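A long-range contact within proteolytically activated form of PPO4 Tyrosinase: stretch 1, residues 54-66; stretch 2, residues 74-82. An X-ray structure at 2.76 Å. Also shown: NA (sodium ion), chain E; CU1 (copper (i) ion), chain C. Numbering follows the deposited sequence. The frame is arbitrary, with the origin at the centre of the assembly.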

ATOM      1  N   GLY A  54      11.328  -4.223   0.603  1.00 34.86           N
ATOM      2  CA  GLY A  54      12.590  -3.743   1.132  1.00 35.09           C
ATOM      3  C   GLY A  54      12.823  -2.277   0.827  1.00 40.66           C
ATOM      4  O   GLY A  54      13.608  -1.616   1.499  1.00 45.44           O
ATOM      5  N   ILE A  55      12.137  -1.763  -0.188  1.00 35.67           N
ATOM      6  CA  ILE A  55      12.266  -0.357  -0.555  1.00 37.48           C
ATOM      7  C   ILE A  55      11.831   0.555   0.587  1.00 43.55           C
ATOM      8  O   ILE A  55      12.476   1.565   0.865  1.00 45.22           O
ATOM      9  CB  ILE A  55      11.437  -0.021  -1.806  1.00 37.37           C
ATOM     10  CG1 ILE A  55      11.930  -0.827  -3.008  1.00 33.30           C
ATOM     11  CG2 ILE A  55      11.499   1.471  -2.099  1.00 35.35           C
ATOM     12  CD1 ILE A  55      11.101  -0.627  -4.255  1.00 27.36           C
ATOM     13  N   HIS A  56      10.737   0.186   1.246  1.00 42.19           N
ATOM     14  CA  HIS A  56      10.171   0.981   2.331  1.00 37.59           C
ATOM     15  C   HIS A  56      11.191   1.236   3.440  1.00 38.20           C
ATOM     16  O   HIS A  56      11.556   2.380   3.706  1.00 40.62           O
ATOM     17  CB  HIS A  56       8.932   0.285   2.900  1.00 40.63           C
ATOM     18  CG  HIS A  56       8.068   1.174   3.742  1.00 43.38           C
ATOM     19  ND1 HIS A  56       8.124   1.180   5.119  1.00 40.31           N
ATOM     20  CD2 HIS A  56       7.120   2.079   3.399  1.00 39.30           C
ATOM     21  CE1 HIS A  56       7.251   2.053   5.588  1.00 38.57           C
ATOM     22  NE2 HIS A  56       6.629   2.612   4.567  1.00 34.68           N
ATOM     23  N   GLY A  57      11.652   0.164   4.078  1.00 40.15           N
ATOM     24  CA  GLY A  57      12.618   0.278   5.156  1.00 40.12           C
ATOM     25  C   GLY A  57      13.875  -0.530   4.896  1.00 40.19           C
ATOM     26  O   GLY A  57      14.572  -0.305   3.906  1.00 47.03           O
ATOM     27  N   LEU A  58      14.168  -1.468   5.790  1.00 38.56           N
ATOM     28  CA  LEU A  58      15.307  -2.361   5.614  1.00 38.51           C
ATOM     29  C   LEU A  58      15.072  -3.324   4.455  1.00 40.86           C
ATOM     30  O   LEU A  58      13.931  -3.687   4.165  1.00 41.71           O
ATOM     31  CB  LEU A  58      15.581  -3.145   6.899  1.00 36.01           C
ATOM     32  CG  LEU A  58      16.168  -2.364   8.075  1.00 41.60           C
ATOM     33  CD1 LEU A  58      16.189  -3.224   9.328  1.00 44.32           C
ATOM     34  CD2 LEU A  58      17.566  -1.873   7.739  1.00 43.56           C
ATOM     35  N   PRO A  59      16.155  -3.739   3.783  1.00 42.79           N
ATOM     36  CA  PRO A  59      17.515  -3.288   4.090  1.00 43.80           C
ATOM     37  C   PRO A  59      17.793  -1.894   3.541  1.00 43.70           C
ATOM     38  O   PRO A  59      17.058  -1.416   2.679  1.00 46.63           O
ATOM     39  CB  PRO A  59      18.389  -4.331   3.394  1.00 46.61           C
ATOM     40  CG  PRO A  59      17.570  -4.760   2.226  1.00 43.07           C
ATOM     41  CD  PRO A  59      16.138  -4.734   2.695  1.00 46.53           C
ATOM     42  N   PHE A  60      18.842  -1.248   4.036  1.00 44.82           N
ATOM     43  CA  PHE A  60      19.201   0.081   3.563  1.00 37.88           C
ATOM     44  C   PHE A  60      20.073  -0.002   2.316  1.00 42.29           C
ATOM     45  O   PHE A  60      21.256   0.332   2.351  1.00 49.46           O
ATOM     46  CB  PHE A  60      19.920   0.864   4.660  1.00 40.59           C
ATOM     47  CG  PHE A  60      19.080   1.101   5.886  1.00 44.35           C
ATOM     48  CD1 PHE A  60      17.699   1.045   5.818  1.00 39.72           C
ATOM     49  CD2 PHE A  60      19.675   1.382   7.103  1.00 38.44           C
ATOM     50  CE1 PHE A  60      16.927   1.264   6.942  1.00 39.38           C
ATOM     51  CE2 PHE A  60      18.909   1.600   8.229  1.00 39.55           C
ATOM     52  CZ  PHE A  60      17.533   1.541   8.148  1.00 39.77           C
ATOM     53  N   THR A  61      19.481  -0.452   1.214  1.00 48.65           N
ATOM     54  CA  THR A  61      20.204  -0.599  -0.046  1.00 45.82           C
ATOM     55  C   THR A  61      19.417  -0.004  -1.209  1.00 41.70           C
ATOM     56  O   THR A  61      18.187   0.015  -1.186  1.00 43.82           O
ATOM     57  CB  THR A  61      20.507  -2.079  -0.354  1.00 43.24           C
ATOM     58  OG1 THR A  61      19.278  -2.808  -0.464  1.00 43.33           O
ATOM     59  CG2 THR A  61      21.361  -2.693   0.747  1.00 38.27           C
ATOM     60  N   PRO A  62      20.132   0.483  -2.233  1.00 47.43           N
ATOM     61  CA  PRO A  62      19.525   1.040  -3.448  1.00 46.68           C
ATOM     62  C   PRO A  62      18.691  -0.000  -4.192  1.00 45.96           C
ATOM     63  O   PRO A  62      19.060  -1.174  -4.213  1.00 45.92           O
ATOM     64  CB  PRO A  62      20.737   1.467  -4.285  1.00 42.48           C
ATOM     65  CG  PRO A  62      21.857   1.598  -3.308  1.00 37.83           C
ATOM     66  CD  PRO A  62      21.602   0.554  -2.270  1.00 44.79           C
ATOM     67  N   TRP A  63      17.586   0.425  -4.796  1.00 44.60           N
ATOM     68  CA  TRP A  63      16.706  -0.499  -5.504  1.00 40.74           C
ATOM     69  C   TRP A  63      16.683  -0.239  -7.009  1.00 42.87           C
ATOM     70  O   TRP A  63      16.298   0.843  -7.458  1.00 36.63           O
ATOM     71  CB  TRP A  63      15.286  -0.418  -4.943  1.00 36.52           C
ATOM     72  CG  TRP A  63      14.328  -1.348  -5.620  1.00 32.50           C
ATOM     73  CD1 TRP A  63      14.107  -2.658  -5.315  1.00 31.56           C
ATOM     74  CD2 TRP A  63      13.462  -1.038  -6.717  1.00 36.08           C
ATOM     75  NE1 TRP A  63      13.155  -3.185  -6.155  1.00 31.18           N
ATOM     76  CE2 TRP A  63      12.744  -2.210  -7.026  1.00 31.30           C
ATOM     77  CE3 TRP A  63      13.223   0.117  -7.469  1.00 35.63           C
ATOM     78  CZ2 TRP A  63      11.803  -2.261  -8.052  1.00 29.50           C
ATOM     79  CZ3 TRP A  63      12.289   0.065  -8.489  1.00 27.99           C
ATOM     80  CH2 TRP A  63      11.591  -1.116  -8.770  1.00 29.55           C
ATOM     81  N   ALA A  64      17.094  -1.243  -7.778  1.00 45.35           N
ATOM     82  CA  ALA A  64      17.093  -1.164  -9.236  1.00 40.92           C
ATOM     83  C   ALA A  64      17.904   0.027  -9.737  1.00 48.63           C
ATOM     84  O   ALA A  64      17.479   0.741 -10.646  1.00 50.72           O
ATOM     85  CB  ALA A  64      15.667  -1.092  -9.760  1.00 38.74           C
ATOM     86  N   LYS A  65      19.071   0.237  -9.136  1.00 46.39           N
ATOM     87  CA  LYS A  65      19.943   1.337  -9.527  1.00 42.24           C
ATOM     88  C   LYS A  65      21.063   0.849 -10.438  1.00 51.10           C
ATOM     89  O   LYS A  65      21.631  -0.220 -10.212  1.00 56.07           O
ATOM     90  CB  LYS A  65      20.528   2.022  -8.291  1.00 38.72           C
ATOM     91  CG  LYS A  65      19.486   2.503  -7.293  1.00 42.20           C
ATOM     92  CD  LYS A  65      18.532   3.507  -7.922  1.00 45.64           C
ATOM     93  CE  LYS A  65      19.264   4.762  -8.371  1.00 45.93           C
ATOM     94  NZ  LYS A  65      18.349   5.743  -9.013  1.00 39.47           N
ATOM     95  N   PRO A  66      21.375   1.634 -11.480  1.00 59.01           N
ATOM     96  CA  PRO A  66      22.460   1.362 -12.431  1.00 49.80           C
ATOM     97  C   PRO A  66      23.802   1.134 -11.739  1.00 54.58           C
ATOM     98  O   PRO A  66      23.963   1.497 -10.574  1.00 56.30           O
ATOM     99  CB  PRO A  66      22.496   2.629 -13.287  1.00 58.38           C
ATOM    100  CG  PRO A  66      21.101   3.139 -13.242  1.00 58.86           C
ATOM    101  CD  PRO A  66      20.598   2.827 -11.861  1.00 56.81           C
ATOM    102  N   TYR A  74      21.855   9.367   1.929  1.00 50.20           N
ATOM    103  CA  TYR A  74      21.513   8.984   3.294  1.00 50.87           C
ATOM    104  C   TYR A  74      21.198   7.497   3.393  1.00 49.77           C
ATOM    105  O   TYR A  74      20.368   6.980   2.648  1.00 50.46           O
ATOM    106  CB  TYR A  74      20.324   9.814   3.786  1.00 42.22           C
ATOM    107  CG  TYR A  74      20.159   9.849   5.287  1.00 44.97           C
ATOM    108  CD1 TYR A  74      21.050  10.554   6.085  1.00 49.66           C
ATOM    109  CD2 TYR A  74      19.101   9.195   5.906  1.00 44.27           C
ATOM    110  CE1 TYR A  74      20.900  10.596   7.460  1.00 45.34           C
ATOM    111  CE2 TYR A  74      18.942   9.232   7.279  1.00 37.88           C
ATOM    112  CZ  TYR A  74      19.844   9.935   8.050  1.00 41.08           C
ATOM    113  OH  TYR A  74      19.693   9.978   9.418  1.00 49.04           O
ATOM    114  N   GLU A  75      21.866   6.812   4.317  1.00 53.90           N
ATOM    115  CA  GLU A  75      21.648   5.385   4.513  1.00 48.13           C
ATOM    116  C   GLU A  75      20.445   5.139   5.414  1.00 43.92           C
ATOM    117  O   GLU A  75      20.529   5.273   6.636  1.00 49.30           O
ATOM    118  CB  GLU A  75      22.891   4.719   5.104  1.00 54.03           C
ATOM    119  CG  GLU A  75      22.782   3.204   5.211  1.00 54.08           C
ATOM    120  CD  GLU A  75      24.017   2.568   5.818  1.00 72.59           C
ATOM    121  OE1 GLU A  75      24.883   3.312   6.325  1.00 84.66           O
ATOM    122  OE2 GLU A  75      24.122   1.324   5.786  1.00 70.53           O
ATOM    123  N   SER A  76      19.326   4.776   4.798  1.00 42.11           N
ATOM    124  CA  SER A  76      18.085   4.524   5.517  1.00 43.75           C
ATOM    125  C   SER A  76      17.037   3.982   4.553  1.00 42.79           C
ATOM    126  O   SER A  76      17.360   3.605   3.427  1.00 41.63           O
ATOM    127  CB  SER A  76      17.584   5.802   6.194  1.00 43.95           C
ATOM    128  OG  SER A  76      16.375   5.572   6.896  1.00 40.98           O
ATOM    129  N   GLY A  77      15.785   3.942   4.994  1.00 39.07           N
ATOM    130  CA  GLY A  77      14.699   3.500   4.139  1.00 36.27           C
ATOM    131  C   GLY A  77      14.436   4.490   3.021  1.00 42.06           C
ATOM    132  O   GLY A  77      15.009   5.579   2.997  1.00 43.82           O
ATOM    133  N   TYR A  78      13.573   4.110   2.086  1.00 44.25           N
ATOM    134  CA  TYR A  78      13.193   4.998   0.992  1.00 41.49           C
ATOM    135  C   TYR A  78      11.953   5.808   1.347  1.00 38.11           C
ATOM    136  O   TYR A  78      11.813   6.956   0.923  1.00 40.33           O
ATOM    137  CB  TYR A  78      12.929   4.207  -0.291  1.00 37.54           C
ATOM    138  CG  TYR A  78      14.120   4.066  -1.210  1.00 36.05           C
ATOM    139  CD1 TYR A  78      14.702   5.180  -1.801  1.00 37.02           C
ATOM    140  CD2 TYR A  78      14.642   2.816  -1.514  1.00 38.63           C
ATOM    141  CE1 TYR A  78      15.783   5.054  -2.652  1.00 41.54           C
ATOM    142  CE2 TYR A  78      15.723   2.680  -2.364  1.00 39.66           C
ATOM    143  CZ  TYR A  78      16.289   3.802  -2.931  1.00 42.13           C
ATOM    144  OH  TYR A  78      17.365   3.670  -3.778  1.00 41.84           O
ATOM    145  N   CYS A  79      11.059   5.202   2.125  1.00 38.80           N
ATOM    146  CA  CYS A  79       9.756   5.793   2.416  1.00 38.97           C
ATOM    147  C   CYS A  79       9.879   7.164   3.062  1.00 35.53           C
ATOM    148  O   CYS A  79      10.730   7.389   3.923  1.00 37.32           O
ATOM    149  CB  CYS A  79       8.929   4.868   3.313  1.00 40.22           C
ATOM    150  SG  CYS A  79       9.544   4.685   5.002  1.00 48.13           S
ATOM    151  N   THR A  80       9.022   8.079   2.627  1.00 39.52           N
ATOM    152  CA  THR A  80       9.014   9.439   3.139  1.00 41.36           C
ATOM    153  C   THR A  80       7.942   9.597   4.208  1.00 44.53           C
ATOM    154  O   THR A  80       6.752   9.441   3.934  1.00 47.17           O
ATOM    155  CB  THR A  80       8.771  10.454   2.015  1.00 33.49           C
ATOM    156  OG1 THR A  80       7.510  10.179   1.394  1.00 35.88           O
ATOM    157  CG2 THR A  80       9.873  10.360   0.974  1.00 33.22           C
ATOM    158  N   HIS A  81       8.371   9.904   5.426  1.00 46.99           N
ATOM    159  CA  HIS A  81       7.451  10.016   6.550  1.00 46.13           C
ATOM    160  C   HIS A  81       7.690  11.315   7.311  1.00 46.72           C
ATOM    161  O   HIS A  81       8.827  11.771   7.430  1.00 56.44           O
ATOM    162  CB  HIS A  81       7.602   8.809   7.481  1.00 43.39           C
ATOM    163  CG  HIS A  81       7.506   7.490   6.777  1.00 40.90           C
ATOM    164  ND1 HIS A  81       8.603   6.690   6.543  1.00 42.24           N
ATOM    165  CD2 HIS A  81       6.445   6.838   6.245  1.00 39.65           C
ATOM    166  CE1 HIS A  81       8.223   5.599   5.902  1.00 49.32           C
ATOM    167  NE2 HIS A  81       6.917   5.664   5.708  1.00 43.79           N
ATOM    168  N   SER A  82       6.610  11.908   7.812  1.00 39.28           N
ATOM    169  CA  SER A  82       6.680  13.167   8.547  1.00 41.61           C
ATOM    170  C   SER A  82       7.093  14.329   7.645  1.00 39.24           C
ATOM    171  O   SER A  82       7.581  15.354   8.121  1.00 36.62           O
ATOM    172  CB  SER A  82       7.651  13.047   9.723  1.00 38.08           C
ATOM    173  OG  SER A  82       7.311  11.951  10.552  1.00 41.70           O
TER
HETATM  174 NA    NA E 403      15.343  -0.548   1.764  1.00 41.51          NA
HETATM  175 CU   CU1 C 401       5.815   4.492   4.356  1.00 44.28          CU
HETATM  176  O   HOH W   1      15.547  -0.644  -0.605  1.00 38.62           O
HETATM  177  O   HOH W   2      16.240   1.414   1.434  1.00 39.52           O
HETATM  178  O   HOH W   3       4.503   3.783   6.255  0.90 42.65           O

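The most unusual feature of this contact is a covalent thioether: SG of Cys 79 lies 1.8 Å from CE1 of His 81 and is bonded to it, joining two side chains of the same stretch. The link attaches the imidazole to Cys 79 through a carbon, so it occupies neither ring nitrogen and NE2 remains available to bind metal. NE2 of His 81 binds the copper ion at 2.1 Å, and NE2 of His 56, from the first stretch, binds it at the same distance of 2.1 Å. The metal thus bridges the two stretches, with water 3 and one atom from elsewhere in the structure completing its ligands. The two NE2 atoms of His 56 and His 81 are 3.3 Å apart but share no hydrogen bond, since each gives its lone pair to copper. In a tyrosinase, such histidine-bound copper belongs to the catalytic machinery.

Cys 79 also packs on the copper ligand contributed by the first stretch. Its SG sits 3.6 Å from the centroid of the His 56 ring, only 13° off the ring normal, and its CB also lies over a face, 3.6 Å from that centroid. Sulfur is large and polarizable, well suited to resting on an aromatic face, so one cysteine both modifies His 81 and helps to pack His 56. ND1 of His 56 is hydrogen-bonded elsewhere in the structure.

Neither stretch forms a regular helix or strand across this contact, yet their backbones come close: CA of Gly 57 and CA of Gly 77 are 4.0 Å apart. Cys 79 N donates to His 56 O over 3.3 Å in a nearly straight hydrogen bond. Tyr 78 N donates to Ile 55 O at 3.0 Å and, weakly, to His 56 O at 3.1 Å. Glycine suits position 77 because an ideal CB built on Gly 77 would point toward the first stretch and clash with His 56 O, only 2.4 Å from that modelled atom. Without one, Gly 77 CA approaches His 56 O to 3.4 Å in a CA-H...O contact.

Tyr 78 has the largest area covered by the opposing stretch. Its CD2 packs 3.5 Å from Ile 55 CG2, and its CE2 lies 4.1 Å from Trp 63 CB, so the ring meets aliphatic carbon at both places. Its hydroxyl adds a polar end: OH accepts a weak hydrogen bond from Trp 63 N at 3.4 Å. Tyrosine therefore combines apolar packing with a link to the backbone.

Phe 60 points toward the second stretch and offers a broad flat surface to its main chain. Ser 76 CA sits over one face, 3.5 Å from the ring centroid, while Phe 60 CB meets Glu 75 CG at 3.7 Å through the aliphatic part of that acidic side chain.

Sodium gathers three carbonyl oxygens of the first stretch: Gly 54 O at 2.0 Å, Gly 57 O at 2.3 Å and Pro 59 O at 2.1 Å. Its ligand water 2 donates to Ser 76 O at 3.2 Å, extending the site to the second stretch.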